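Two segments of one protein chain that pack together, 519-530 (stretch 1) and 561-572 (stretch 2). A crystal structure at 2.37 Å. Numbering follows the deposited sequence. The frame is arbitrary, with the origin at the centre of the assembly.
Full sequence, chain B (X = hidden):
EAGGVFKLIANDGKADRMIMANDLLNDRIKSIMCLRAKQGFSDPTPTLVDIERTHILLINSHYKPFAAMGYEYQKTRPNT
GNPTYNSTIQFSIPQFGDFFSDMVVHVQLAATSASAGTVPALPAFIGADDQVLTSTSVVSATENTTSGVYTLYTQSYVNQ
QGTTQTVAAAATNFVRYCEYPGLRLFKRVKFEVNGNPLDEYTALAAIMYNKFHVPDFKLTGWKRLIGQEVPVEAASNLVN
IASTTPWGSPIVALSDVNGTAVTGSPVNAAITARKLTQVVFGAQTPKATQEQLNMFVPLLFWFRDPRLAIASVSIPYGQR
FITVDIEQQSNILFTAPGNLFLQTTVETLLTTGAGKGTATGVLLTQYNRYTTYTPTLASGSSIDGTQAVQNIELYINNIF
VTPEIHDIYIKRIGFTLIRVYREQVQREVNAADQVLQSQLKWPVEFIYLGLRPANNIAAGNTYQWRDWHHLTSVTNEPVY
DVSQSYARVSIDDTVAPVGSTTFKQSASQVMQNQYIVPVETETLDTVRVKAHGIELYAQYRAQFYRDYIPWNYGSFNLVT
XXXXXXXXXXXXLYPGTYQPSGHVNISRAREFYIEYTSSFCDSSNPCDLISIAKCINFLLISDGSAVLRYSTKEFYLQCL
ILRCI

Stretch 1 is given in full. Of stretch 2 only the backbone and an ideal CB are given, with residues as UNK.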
# COMPACT_ATOMS: atom_id res chain seq x y z
N VAL B 519 -19.48 -2.15 0.59
CA VAL B 519 -19.68 -2.72 -0.74
C VAL B 519 -20.26 -1.63 -1.64
O VAL B 519 -21.32 -1.07 -1.35
CB VAL B 519 -20.61 -3.94 -0.69
CG1 VAL B 519 -20.81 -4.51 -2.08
CG2 VAL B 519 -20.03 -5.00 0.25
N GLU B 520 -19.57 -1.35 -2.74
CA GLU B 520 -19.95 -0.28 -3.65
C GLU B 520 -20.80 -0.82 -4.79
O GLU B 520 -20.43 -1.80 -5.45
CB GLU B 520 -18.70 0.41 -4.21
CG GLU B 520 -17.84 1.09 -3.17
CD GLU B 520 -16.50 1.52 -3.72
OE1 GLU B 520 -15.50 0.79 -3.51
OE2 GLU B 520 -16.43 2.59 -4.37
N THR B 521 -21.95 -0.19 -5.02
CA THR B 521 -22.82 -0.49 -6.15
C THR B 521 -22.76 0.70 -7.10
O THR B 521 -23.22 1.79 -6.76
CB THR B 521 -24.26 -0.75 -5.69
OG1 THR B 521 -24.27 -1.84 -4.76
CG2 THR B 521 -25.14 -1.10 -6.88
N GLU B 522 -22.19 0.48 -8.28
CA GLU B 522 -22.00 1.56 -9.24
C GLU B 522 -23.34 2.17 -9.64
O GLU B 522 -24.33 1.45 -9.85
CB GLU B 522 -21.26 1.06 -10.48
CG GLU B 522 -19.81 0.65 -10.22
CD GLU B 522 -19.13 0.09 -11.46
OE1 GLU B 522 -19.48 0.52 -12.58
OE2 GLU B 522 -18.24 -0.78 -11.31
N THR B 523 -23.37 3.49 -9.75
CA THR B 523 -24.56 4.22 -10.16
C THR B 523 -24.55 4.60 -11.63
O THR B 523 -25.60 4.97 -12.17
CB THR B 523 -24.74 5.49 -9.31
OG1 THR B 523 -23.55 6.28 -9.38
CG2 THR B 523 -25.02 5.12 -7.86
N LEU B 524 -23.40 4.53 -12.30
CA LEU B 524 -23.29 4.82 -13.72
C LEU B 524 -22.92 3.55 -14.47
O LEU B 524 -21.94 2.88 -14.12
CB LEU B 524 -22.24 5.91 -13.97
CG LEU B 524 -22.53 7.32 -13.45
CD1 LEU B 524 -21.29 8.19 -13.55
CD2 LEU B 524 -23.68 7.94 -14.23
N ASP B 525 -23.71 3.22 -15.49
CA ASP B 525 -23.39 2.10 -16.36
C ASP B 525 -22.58 2.54 -17.58
O ASP B 525 -21.49 2.01 -17.83
CB ASP B 525 -24.67 1.39 -16.81
CG ASP B 525 -25.35 0.63 -15.69
OD1 ASP B 525 -24.65 0.23 -14.73
OD2 ASP B 525 -26.58 0.43 -15.76
N THR B 526 -23.10 3.50 -18.33
CA THR B 526 -22.43 4.01 -19.52
C THR B 526 -22.46 5.54 -19.49
O THR B 526 -23.32 6.15 -18.85
CB THR B 526 -23.10 3.52 -20.82
OG1 THR B 526 -24.37 4.17 -20.98
CG2 THR B 526 -23.31 2.01 -20.78
N VAL B 527 -21.51 6.14 -20.20
CA VAL B 527 -21.44 7.59 -20.34
C VAL B 527 -21.13 7.93 -21.80
O VAL B 527 -20.33 7.25 -22.45
CB VAL B 527 -20.38 8.21 -19.39
CG1 VAL B 527 -20.19 9.70 -19.69
CG2 VAL B 527 -20.80 8.03 -17.95
N ARG B 528 -21.78 8.98 -22.30
CA ARG B 528 -21.57 9.48 -23.65
C ARG B 528 -21.42 10.99 -23.59
O ARG B 528 -22.10 11.66 -22.80
CB ARG B 528 -22.74 9.09 -24.57
CG ARG B 528 -22.65 9.60 -26.00
CD ARG B 528 -23.60 8.81 -26.90
NE ARG B 528 -24.66 9.64 -27.46
CZ ARG B 528 -24.71 10.03 -28.73
NH1 ARG B 528 -23.75 9.66 -29.58
NH2 ARG B 528 -25.71 10.78 -29.16
N VAL B 529 -20.52 11.53 -24.41
CA VAL B 529 -20.23 12.96 -24.43
C VAL B 529 -20.56 13.49 -25.82
O VAL B 529 -19.93 13.10 -26.81
CB VAL B 529 -18.77 13.25 -24.06
CG1 VAL B 529 -18.50 14.74 -24.13
CG2 VAL B 529 -18.46 12.72 -22.67
N LYS B 530 -21.54 14.39 -25.88
CA LYS B 530 -22.03 14.95 -27.14
C LYS B 530 -22.06 16.46 -27.03
O LYS B 530 -22.70 17.01 -26.13
CB LYS B 530 -23.43 14.41 -27.46
CG LYS B 530 -24.06 14.97 -28.72
CD LYS B 530 -25.47 14.44 -28.90
CE LYS B 530 -26.10 14.95 -30.18
NZ LYS B 530 -27.47 14.40 -30.38
N UNK B 561 -8.43 6.11 -9.66
CA UNK B 561 -9.29 6.30 -8.49
C UNK B 561 -9.73 4.99 -7.87
O UNK B 561 -10.11 4.04 -8.56
CB UNK B 561 -10.52 7.12 -8.87
N UNK B 562 -9.68 4.94 -6.53
CA UNK B 562 -10.22 3.79 -5.82
C UNK B 562 -11.74 3.80 -5.84
O UNK B 562 -12.37 2.74 -5.95
CB UNK B 562 -9.71 3.77 -4.38
N UNK B 563 -12.35 4.98 -5.73
CA UNK B 563 -13.80 5.12 -5.77
C UNK B 563 -14.34 4.58 -7.09
O UNK B 563 -13.94 5.04 -8.17
CB UNK B 563 -14.21 6.58 -5.58
N UNK B 564 -15.24 3.61 -7.01
CA UNK B 564 -15.78 2.96 -8.20
C UNK B 564 -16.70 3.86 -9.01
O UNK B 564 -17.01 3.52 -10.16
CB UNK B 564 -16.54 1.69 -7.80
N UNK B 565 -17.13 4.99 -8.46
CA UNK B 565 -17.99 5.91 -9.17
C UNK B 565 -17.31 7.16 -9.68
O UNK B 565 -18.01 8.09 -10.11
CB UNK B 565 -19.15 6.31 -8.26
N UNK B 566 -15.98 7.21 -9.66
CA UNK B 566 -15.24 8.39 -10.10
C UNK B 566 -14.84 8.21 -11.56
O UNK B 566 -14.08 7.30 -11.89
CB UNK B 566 -14.01 8.63 -9.22
N UNK B 567 -15.35 9.08 -12.42
CA UNK B 567 -15.08 9.02 -13.85
C UNK B 567 -14.34 10.27 -14.30
O UNK B 567 -14.55 11.36 -13.77
CB UNK B 567 -16.38 8.86 -14.64
N UNK B 568 -13.47 10.09 -15.29
CA UNK B 568 -12.57 11.14 -15.77
C UNK B 568 -12.72 11.25 -17.28
O UNK B 568 -12.25 10.37 -18.02
CB UNK B 568 -11.12 10.85 -15.38
N UNK B 569 -13.38 12.31 -17.75
CA UNK B 569 -13.59 12.54 -19.17
C UNK B 569 -12.47 13.44 -19.68
O UNK B 569 -12.47 14.65 -19.42
CB UNK B 569 -14.96 13.16 -19.44
N UNK B 570 -11.53 12.87 -20.43
CA UNK B 570 -10.32 13.57 -20.83
C UNK B 570 -10.44 14.11 -22.25
O UNK B 570 -10.99 13.46 -23.13
CB UNK B 570 -9.11 12.64 -20.72
N UNK B 571 -9.90 15.32 -22.45
CA UNK B 571 -9.89 15.95 -23.77
C UNK B 571 -8.52 16.53 -24.12
O UNK B 571 -8.39 17.20 -25.15
CB UNK B 571 -10.95 17.05 -23.83
N UNK B 572 -7.50 16.29 -23.29
CA UNK B 572 -6.14 16.72 -23.57
C UNK B 572 -5.21 15.52 -23.46
O UNK B 572 -5.56 14.48 -22.90
CB UNK B 572 -5.71 17.84 -22.62

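Position 561 has phi/psi of -80/137, and its CB has nothing of stretch 1 within 5.5 Å. Stretch 1 sets no demand, and the phi value would admit a proline among many others. The residue is P561, which makes no contact here.

At 562 the CB points sideways into space that stretch 1 leaves empty, so a polar or flexible side chain would do as well as a small one. Q562 stays at the margin of the contact.

Position 563 opens a type I beta turn that runs to 566. Its CB points away from stretch 1, but E520 OE2 is 4.7 Å from the ideal CB. A residue that can accept a hydrogen bond from the turn's backbone, such as aspartate, asparagine, serine or threonine, suits such a place; the nearby carboxylate alone would argue against an acid. The residue is D563. D563 OD1 accepts a hydrogen bond from the backbone N of 565 at 3.0 Å, bracing the turn. D563 OD1 also lies 3.6 Å from E520 OE2, a pairing of like charges eased by a water that donates to both oxygens.

At 564 the CB points toward stretch 1, 3.5 Å from E520 OE2 and 4.2 Å from E522 CG. The backbone already serves the first acid: 564 N donates to E520 OE2 at 3.1 Å and a nearly straight 172°. With two carboxylates close by, lysine or arginine is the natural expectation, though a neutral polar residue could also fit. K564 extends its chain along E522, its CD 3.9 Å from E522 OE2. K564 NZ remains 4.3 Å from E522 OE2, beyond a salt bridge, so the attraction is long-range.

At 565, phi/psi of -104/11 does not require glycine. An ideal CB would lie 4.5 Å from T523 OG1, so small residues would suit, glycine included. The deposited residue is G565; a water donates to both its carbonyl O and T523 OG1, linking the stretches.

The CB of 566 points away, and stretch 1 leaves the choice open. A566 closes the turn through a weak hydrogen bond from its N to D563 O.

Position 567 faces L524 and V527, an apolar setting whose ideal CB is still 5.1 Å from L524 CD1. A medium-to-long apolar side chain such as leucine, isoleucine or methionine fits. L567 places CD1 4.0 Å from L524 CD1 and CD2 3.6 Å from V527 CG2.

Position 568 is out of reach, so stretch 1 leaves the choice open; F568 makes no contact with it.

At 569 the strand again faces stretch 1, between V527 and V529, so an aliphatic is favoured. L569 sets CD2 4.1 Å from V527 CG1 and CD1 3.9 Å from V529 CG2.

Position 570, also out of reach, is equally unconstrained; N570 OD1 accepts from the backbone N of 572 at 2.9 Å.

At 571 the CB points toward stretch 1 but has nothing within 5.5 Å, so a long side chain is needed to reach V529, and an apolar one suits it best. F571 presents its ring edge to V529, with F571 CZ 4.1 Å from V529 CG1.

Position 572 is distant, and many side chains would do; C572 makes no contact across.

Stretch 2 (561-572) PQDKGALFLNFC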
# COMPACT_ATOMS: atom_id res chain seq x y z
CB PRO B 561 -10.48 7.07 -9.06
CG PRO B 561 -10.57 6.59 -10.47
CD PRO B 561 -9.15 6.33 -10.92
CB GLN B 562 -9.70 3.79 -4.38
CG GLN B 562 -9.72 2.43 -3.71
CD GLN B 562 -8.60 1.53 -4.20
OE1 GLN B 562 -7.65 1.99 -4.84
NE2 GLN B 562 -8.70 0.24 -3.89
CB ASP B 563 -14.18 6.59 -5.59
CG ASP B 563 -15.66 6.79 -5.31
OD1 ASP B 563 -16.48 5.93 -5.71
OD2 ASP B 563 -16.02 7.81 -4.69
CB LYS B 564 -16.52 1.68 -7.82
CG LYS B 564 -15.66 0.42 -7.86
CD LYS B 564 -16.53 -0.83 -7.78
CE LYS B 564 -15.73 -2.07 -8.13
NZ LYS B 564 -16.60 -3.28 -8.19
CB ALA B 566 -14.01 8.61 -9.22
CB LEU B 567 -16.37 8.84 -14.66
CG LEU B 567 -16.94 7.42 -14.75
CD1 LEU B 567 -17.51 6.94 -13.42
CD2 LEU B 567 -17.98 7.33 -15.84
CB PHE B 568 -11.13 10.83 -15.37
CG PHE B 568 -10.15 11.94 -15.65
CD1 PHE B 568 -9.50 12.01 -16.87
CD2 PHE B 568 -9.88 12.89 -14.69
CE1 PHE B 568 -8.59 13.02 -17.13
CE2 PHE B 568 -8.97 13.91 -14.94
CZ PHE B 568 -8.33 13.98 -16.16
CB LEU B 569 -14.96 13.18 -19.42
CG LEU B 569 -16.17 12.69 -18.63
CD1 LEU B 569 -17.40 13.50 -19.00
CD2 LEU B 569 -16.42 11.21 -18.86
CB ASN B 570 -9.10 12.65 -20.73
CG ASN B 570 -7.80 13.36 -21.04
OD1 ASN B 570 -7.72 14.59 -20.98
ND2 ASN B 570 -6.77 12.59 -21.37
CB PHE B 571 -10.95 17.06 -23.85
CG PHE B 571 -12.31 16.62 -23.41
CD1 PHE B 571 -13.12 15.88 -24.26
CD2 PHE B 571 -12.79 16.95 -22.15
CE1 PHE B 571 -14.38 15.48 -23.86
CE2 PHE B 571 -14.04 16.55 -21.75
CZ PHE B 571 -14.84 15.81 -22.60
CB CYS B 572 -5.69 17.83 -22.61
SG CYS B 572 -5.58 17.32 -20.88
O HOH W 1 -17.85 4.71 -3.61
O HOH W 2 -20.76 7.78 -9.99
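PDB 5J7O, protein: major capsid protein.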